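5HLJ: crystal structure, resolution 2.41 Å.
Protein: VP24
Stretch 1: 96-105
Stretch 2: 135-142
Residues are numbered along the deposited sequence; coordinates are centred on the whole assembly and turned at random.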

ATOM      1  N   ARG A  96      -8.025   1.950  20.721  1.00 61.48           N
ATOM      2  CA  ARG A  96      -7.159   1.657  21.848  1.00 63.10           C
ATOM      3  C   ARG A  96      -6.617   0.256  21.628  1.00 61.53           C
ATOM      4  O   ARG A  96      -7.376  -0.686  21.373  1.00 68.41           O
ATOM      5  CB  ARG A  96      -7.916   1.775  23.184  1.00 65.08           C
ATOM      6  CG  ARG A  96      -8.555   3.159  23.430  1.00 68.42           C
ATOM      7  CD  ARG A  96      -7.526   4.205  23.867  1.00 63.08           C
ATOM      8  NE  ARG A  96      -7.009   3.925  25.214  1.00 66.43           N
ATOM      9  CZ  ARG A  96      -5.873   4.419  25.696  1.00 67.34           C
ATOM     10  NH1 ARG A  96      -5.124   5.216  24.943  1.00 66.04           N
ATOM     11  NH2 ARG A  96      -5.469   4.102  26.922  1.00 64.20           N
ATOM     12  N   VAL A  97      -5.302   0.121  21.692  1.00 65.31           N
ATOM     13  CA  VAL A  97      -4.658  -1.125  21.335  1.00 60.97           C
ATOM     14  C   VAL A  97      -3.734  -1.579  22.445  1.00 62.67           C
ATOM     15  O   VAL A  97      -2.755  -0.907  22.770  1.00 61.34           O
ATOM     16  CB  VAL A  97      -3.853  -1.007  20.010  1.00 61.77           C
ATOM     17  CG1 VAL A  97      -3.212  -2.347  19.638  1.00 57.40           C
ATOM     18  CG2 VAL A  97      -4.742  -0.531  18.883  1.00 57.58           C
ATOM     19  N   TYR A  98      -4.048  -2.742  23.011  1.00 63.87           N
ATOM     20  CA  TYR A  98      -3.215  -3.338  24.034  1.00 63.64           C
ATOM     21  C   TYR A  98      -2.191  -4.268  23.399  1.00 65.73           C
ATOM     22  O   TYR A  98      -2.545  -5.289  22.816  1.00 66.69           O
ATOM     23  CB  TYR A  98      -4.074  -4.092  25.056  1.00 65.03           C
ATOM     24  CG  TYR A  98      -3.299  -4.654  26.228  1.00 66.97           C
ATOM     25  CD1 TYR A  98      -2.268  -3.927  26.813  1.00 62.96           C
ATOM     26  CD2 TYR A  98      -3.624  -5.895  26.774  1.00 62.99           C
ATOM     27  CE1 TYR A  98      -1.558  -4.428  27.884  1.00 65.36           C
ATOM     28  CE2 TYR A  98      -2.917  -6.406  27.858  1.00 61.77           C
ATOM     29  CZ  TYR A  98      -1.890  -5.669  28.408  1.00 70.55           C
ATOM     30  OH  TYR A  98      -1.181  -6.164  29.486  1.00 74.24           O
ATOM     31  N   ASN A  99      -0.922  -3.897  23.516  1.00 64.89           N
ATOM     32  CA  ASN A  99       0.181  -4.716  23.052  1.00 66.07           C
ATOM     33  C   ASN A  99       0.738  -5.532  24.207  1.00 70.79           C
ATOM     34  O   ASN A  99       1.515  -5.029  25.036  1.00 65.95           O
ATOM     35  CB  ASN A  99       1.283  -3.853  22.422  1.00 61.41           C
ATOM     36  CG  ASN A  99       2.505  -4.671  21.999  1.00 68.27           C
ATOM     37  OD1 ASN A  99       2.455  -5.902  21.938  1.00 67.51           O
ATOM     38  ND2 ASN A  99       3.609  -3.982  21.701  1.00 64.69           N
ATOM     39  N   ASN A 100       0.334  -6.795  24.256  1.00 69.11           N
ATOM     40  CA  ASN A 100       0.807  -7.703  25.286  1.00 66.22           C
ATOM     41  C   ASN A 100       1.731  -8.773  24.697  1.00 68.32           C
ATOM     42  O   ASN A 100       1.670  -9.929  25.091  1.00 70.38           O
ATOM     43  CB  ASN A 100      -0.376  -8.360  26.007  1.00 70.71           C
ATOM     44  CG  ASN A 100      -0.004  -8.876  27.398  1.00 73.96           C
ATOM     45  OD1 ASN A 100       1.047  -8.529  27.955  1.00 70.09           O
ATOM     46  ND2 ASN A 100      -0.872  -9.693  27.963  1.00 65.23           N
ATOM     47  N   THR A 101       2.565  -8.373  23.740  1.00 67.92           N
ATOM     48  CA  THR A 101       3.653  -9.208  23.253  1.00 71.78           C
ATOM     49  C   THR A 101       4.929  -8.802  23.997  1.00 73.30           C
ATOM     50  O   THR A 101       4.901  -7.931  24.867  1.00 69.94           O
ATOM     51  CB  THR A 101       3.865  -9.078  21.716  1.00 71.95           C
ATOM     52  OG1 THR A 101       4.475  -7.817  21.405  1.00 69.68           O
ATOM     53  CG2 THR A 101       2.548  -9.197  20.961  1.00 64.68           C
ATOM     54  N   LYS A 102       6.047  -9.426  23.660  1.00 73.09           N
ATOM     55  CA  LYS A 102       7.298  -9.128  24.344  1.00 76.95           C
ATOM     56  C   LYS A 102       8.083  -7.988  23.689  1.00 76.53           C
ATOM     57  O   LYS A 102       9.170  -7.648  24.146  1.00 77.00           O
ATOM     58  CB  LYS A 102       8.177 -10.377  24.406  1.00 85.42           C
ATOM     59  CG  LYS A 102       7.622 -11.512  25.263  1.00 94.45           C
ATOM     60  CD  LYS A 102       8.541 -12.729  25.187  1.00107.16           C
ATOM     61  CE  LYS A 102       8.012 -13.913  25.991  1.00115.88           C
ATOM     62  NZ  LYS A 102       8.882 -15.125  25.834  1.00112.99           N
ATOM     63  N   ARG A 103       7.547  -7.390  22.629  1.00 73.78           N
ATOM     64  CA  ARG A 103       8.254  -6.282  21.985  1.00 74.82           C
ATOM     65  C   ARG A 103       7.353  -5.151  21.534  1.00 70.23           C
ATOM     66  O   ARG A 103       6.171  -5.343  21.277  1.00 70.04           O
ATOM     67  CB  ARG A 103       9.050  -6.772  20.782  1.00 76.47           C
ATOM     68  CG  ARG A 103      10.416  -7.281  21.142  1.00 89.34           C
ATOM     69  CD  ARG A 103      11.279  -7.512  19.914  1.00 97.91           C
ATOM     70  NE  ARG A 103      11.404  -6.355  19.029  1.00 90.17           N
ATOM     71  CZ  ARG A 103      12.339  -6.259  18.085  1.00 91.11           C
ATOM     72  NH1 ARG A 103      13.207  -7.246  17.918  1.00 92.27           N
ATOM     73  NH2 ARG A 103      12.420  -5.184  17.312  1.00 94.85           N
ATOM     74  N   ASP A 104       7.943  -3.966  21.456  1.00 70.04           N
ATOM     75  CA  ASP A 104       7.334  -2.844  20.766  1.00 68.79           C
ATOM     76  C   ASP A 104       6.988  -3.225  19.324  1.00 69.50           C
ATOM     77  O   ASP A 104       7.723  -3.974  18.675  1.00 68.31           O
ATOM     78  CB  ASP A 104       8.274  -1.644  20.781  1.00 66.93           C
ATOM     79  CG  ASP A 104       8.356  -0.977  22.150  1.00 66.73           C
ATOM     80  OD1 ASP A 104       9.154  -0.024  22.291  1.00 72.09           O
ATOM     81  OD2 ASP A 104       7.602  -1.367  23.070  1.00 68.22           O
ATOM     82  N   ILE A 105       5.862  -2.711  18.843  1.00 64.99           N
ATOM     83  CA  ILE A 105       5.414  -2.920  17.472  1.00 64.27           C
ATOM     84  C   ILE A 105       5.168  -1.578  16.805  1.00 63.45           C
ATOM     85  O   ILE A 105       4.557  -0.701  17.410  1.00 64.61           O
ATOM     86  CB  ILE A 105       4.116  -3.729  17.424  1.00 65.27           C
ATOM     87  CG1 ILE A 105       4.332  -5.119  18.022  1.00 65.88           C
ATOM     88  CG2 ILE A 105       3.582  -3.793  16.004  1.00 64.19           C
ATOM     89  CD1 ILE A 105       3.053  -5.864  18.226  1.00 62.48           C
ATOM     90  N   THR A 135       2.829   4.678  13.850  1.00 64.99           N
ATOM     91  CA  THR A 135       2.502   4.714  15.266  1.00 61.50           C
ATOM     92  C   THR A 135       3.116   3.548  16.007  1.00 65.51           C
ATOM     93  O   THR A 135       2.894   2.390  15.631  1.00 64.72           O
ATOM     94  CB  THR A 135       0.988   4.647  15.491  1.00 66.36           C
ATOM     95  OG1 THR A 135       0.348   5.751  14.839  1.00 68.61           O
ATOM     96  CG2 THR A 135       0.669   4.638  16.991  1.00 58.88           C
ATOM     97  N   VAL A 136       3.872   3.840  17.064  1.00 64.50           N
ATOM     98  CA  VAL A 136       4.465   2.792  17.882  1.00 60.30           C
ATOM     99  C   VAL A 136       3.458   2.261  18.912  1.00 65.87           C
ATOM    100  O   VAL A 136       2.826   3.027  19.643  1.00 65.05           O
ATOM    101  CB  VAL A 136       5.733   3.280  18.613  1.00 62.62           C
ATOM    102  CG1 VAL A 136       6.295   2.165  19.509  1.00 62.21           C
ATOM    103  CG2 VAL A 136       6.777   3.727  17.613  1.00 58.42           C
ATOM    104  N   LEU A 137       3.285   0.945  18.945  1.00 63.20           N
ATOM    105  CA  LEU A 137       2.510   0.329  20.012  1.00 64.30           C
ATOM    106  C   LEU A 137       3.500  -0.172  21.076  1.00 63.21           C
ATOM    107  O   LEU A 137       4.150  -1.206  20.909  1.00 64.26           O
ATOM    108  CB  LEU A 137       1.631  -0.807  19.476  1.00 58.87           C
ATOM    109  CG  LEU A 137       0.800  -0.517  18.213  1.00 62.41           C
ATOM    110  CD1 LEU A 137       0.131  -1.795  17.660  1.00 54.51           C
ATOM    111  CD2 LEU A 137      -0.249   0.538  18.468  1.00 58.17           C
ATOM    112  N   LYS A 138       3.650   0.595  22.146  1.00 61.41           N
ATOM    113  CA  LYS A 138       4.562   0.216  23.223  1.00 66.26           C
ATOM    114  C   LYS A 138       4.042  -1.054  23.908  1.00 64.09           C
ATOM    115  O   LYS A 138       2.834  -1.210  24.108  1.00 62.62           O
ATOM    116  CB  LYS A 138       4.701   1.361  24.227  1.00 65.25           C
ATOM    117  CG  LYS A 138       5.208   2.656  23.623  1.00 63.61           C
ATOM    118  CD  LYS A 138       6.637   2.509  23.158  1.00 65.34           C
ATOM    119  CE  LYS A 138       7.583   2.385  24.349  1.00 66.31           C
ATOM    120  NZ  LYS A 138       9.010   2.404  23.930  1.00 72.66           N
ATOM    121  N   LYS A 139       4.941  -1.972  24.233  1.00 66.01           N
ATOM    122  CA  LYS A 139       4.525  -3.201  24.904  1.00 71.50           C
ATOM    123  C   LYS A 139       4.130  -2.972  26.375  1.00 70.35           C
ATOM    124  O   LYS A 139       4.672  -2.097  27.044  1.00 64.84           O
ATOM    125  CB  LYS A 139       5.626  -4.247  24.814  1.00 69.78           C
ATOM    126  CG  LYS A 139       6.887  -3.910  25.574  1.00 72.95           C
ATOM    127  CD  LYS A 139       7.831  -5.104  25.539  1.00 72.42           C
ATOM    128  CE  LYS A 139       9.043  -4.864  26.420  1.00 80.43           C
ATOM    129  NZ  LYS A 139       9.644  -3.534  26.165  1.00 82.32           N
ATOM    130  N   ASN A 140       3.177  -3.776  26.847  1.00 68.21           N
ATOM    131  CA  ASN A 140       2.607  -3.665  28.189  1.00 69.12           C
ATOM    132  C   ASN A 140       1.883  -2.359  28.380  1.00 71.22           C
ATOM    133  O   ASN A 140       1.725  -1.881  29.505  1.00 74.01           O
ATOM    134  CB  ASN A 140       3.682  -3.819  29.270  1.00 75.60           C
ATOM    135  CG  ASN A 140       4.202  -5.231  29.356  1.00 77.86           C
ATOM    136  OD1 ASN A 140       5.397  -5.480  29.184  1.00 78.40           O
ATOM    137  ND2 ASN A 140       3.294  -6.174  29.600  1.00 78.95           N
ATOM    138  N   ARG A 141       1.435  -1.781  27.274  1.00 67.38           N
ATOM    139  CA  ARG A 141       0.753  -0.514  27.345  1.00 65.48           C
ATOM    140  C   ARG A 141      -0.462  -0.533  26.444  1.00 66.64           C
ATOM    141  O   ARG A 141      -0.510  -1.283  25.465  1.00 63.56           O
ATOM    142  CB  ARG A 141       1.705   0.621  26.967  1.00 68.04           C
ATOM    143  CG  ARG A 141       1.320   1.951  27.579  1.00 72.11           C
ATOM    144  CD  ARG A 141       2.259   3.051  27.143  1.00 75.40           C
ATOM    145  NE  ARG A 141       3.641   2.804  27.565  1.00 74.19           N
ATOM    146  CZ  ARG A 141       4.657   3.610  27.258  1.00 73.54           C
ATOM    147  NH1 ARG A 141       4.425   4.709  26.541  1.00 68.92           N
ATOM    148  NH2 ARG A 141       5.892   3.321  27.670  1.00 65.39           N
ATOM    149  N   ILE A 142      -1.467   0.254  26.807  1.00 61.80           N
ATOM    150  CA  ILE A 142      -2.571   0.512  25.905  1.00 65.39           C
ATOM    151  C   ILE A 142      -2.232   1.780  25.122  1.00 68.74           C
ATOM    152  O   ILE A 142      -1.875   2.807  25.702  1.00 67.83           O
ATOM    153  CB  ILE A 142      -3.896   0.659  26.660  1.00 63.96           C
ATOM    154  CG1 ILE A 142      -4.066  -0.517  27.631  1.00 64.91           C
ATOM    155  CG2 ILE A 142      -5.070   0.717  25.696  1.00 61.81           C
ATOM    156  CD1 ILE A 142      -5.366  -0.493  28.388  1.00 60.65           C
TER
HETATM  157  O   HOH W   1       0.463  -4.391  30.895  1.00 75.97           O

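The two stretches meet through short antiparallel pairings, at Ile105 with Leu137 and at Tyr98 with Ile142, and the space between these is filled by polar side chains. Ile105 and Leu137 exchange a pair of backbone hydrogen bonds, Leu137 N to Ile105 O (2.6 Å) and Ile105 N to Leu137 O (3.1 Å).

Asn99 organises the loop that follows its strand. With chi1 at t and chi2 near 13°, its amide reaches both stretches: ND2 donates to Leu137 O (2.9 Å) and to Arg103 O (2.9 Å), while Asn99 OD1 accepts from Thr101 N (3.1 Å) and Thr101 OG1 (2.8 Å). The p rotamer of Thr101 places its hydroxyl for this bond. A buried carboxamide suits the site because it offers donors and an acceptor together. The backbone of Asn99 is also engaged, its O accepting from Asn140 N (2.8 Å) within the type II turn from Lys138 to Arg141. Asn140, at phi/psi 64/24, adopts the left-handed conformation that asparagine tolerates well.

Asp104, buried and in the m rotamer, turns its carboxylate to two partners across the contact, and OD1 is also hydrogen-bonded elsewhere in the structure. Asp104 OD1 forms a salt bridge with Lys138 NZ (2.9 Å), and Asp104 OD2 accepts from Lys139 N (3.0 Å). Lys138 folds back through three successive m torsions to deliver its ammonium, whereas Lys139, p at chi1 and then t through chi2 and chi3, lays its methylenes along the loop, with CD 3.2 Å from Lys102 O.

Apolar contacts complete the junction. Leu137 (m, t) brings CD1 to 3.9 Å from Val97 CG1 and 4.3 Å from Ile105 CG2, all three residues being buried. Ile142 CG1 lies 3.9 Å from Tyr98 CD1, and Ile142 CG2 sits over one face of the Arg96 guanidinium, 3.6 Å from NH2 of Arg96. At the tyrosine's outer end, a water links Tyr98 OH (2.8 Å) to Asn140 O (3.1 Å).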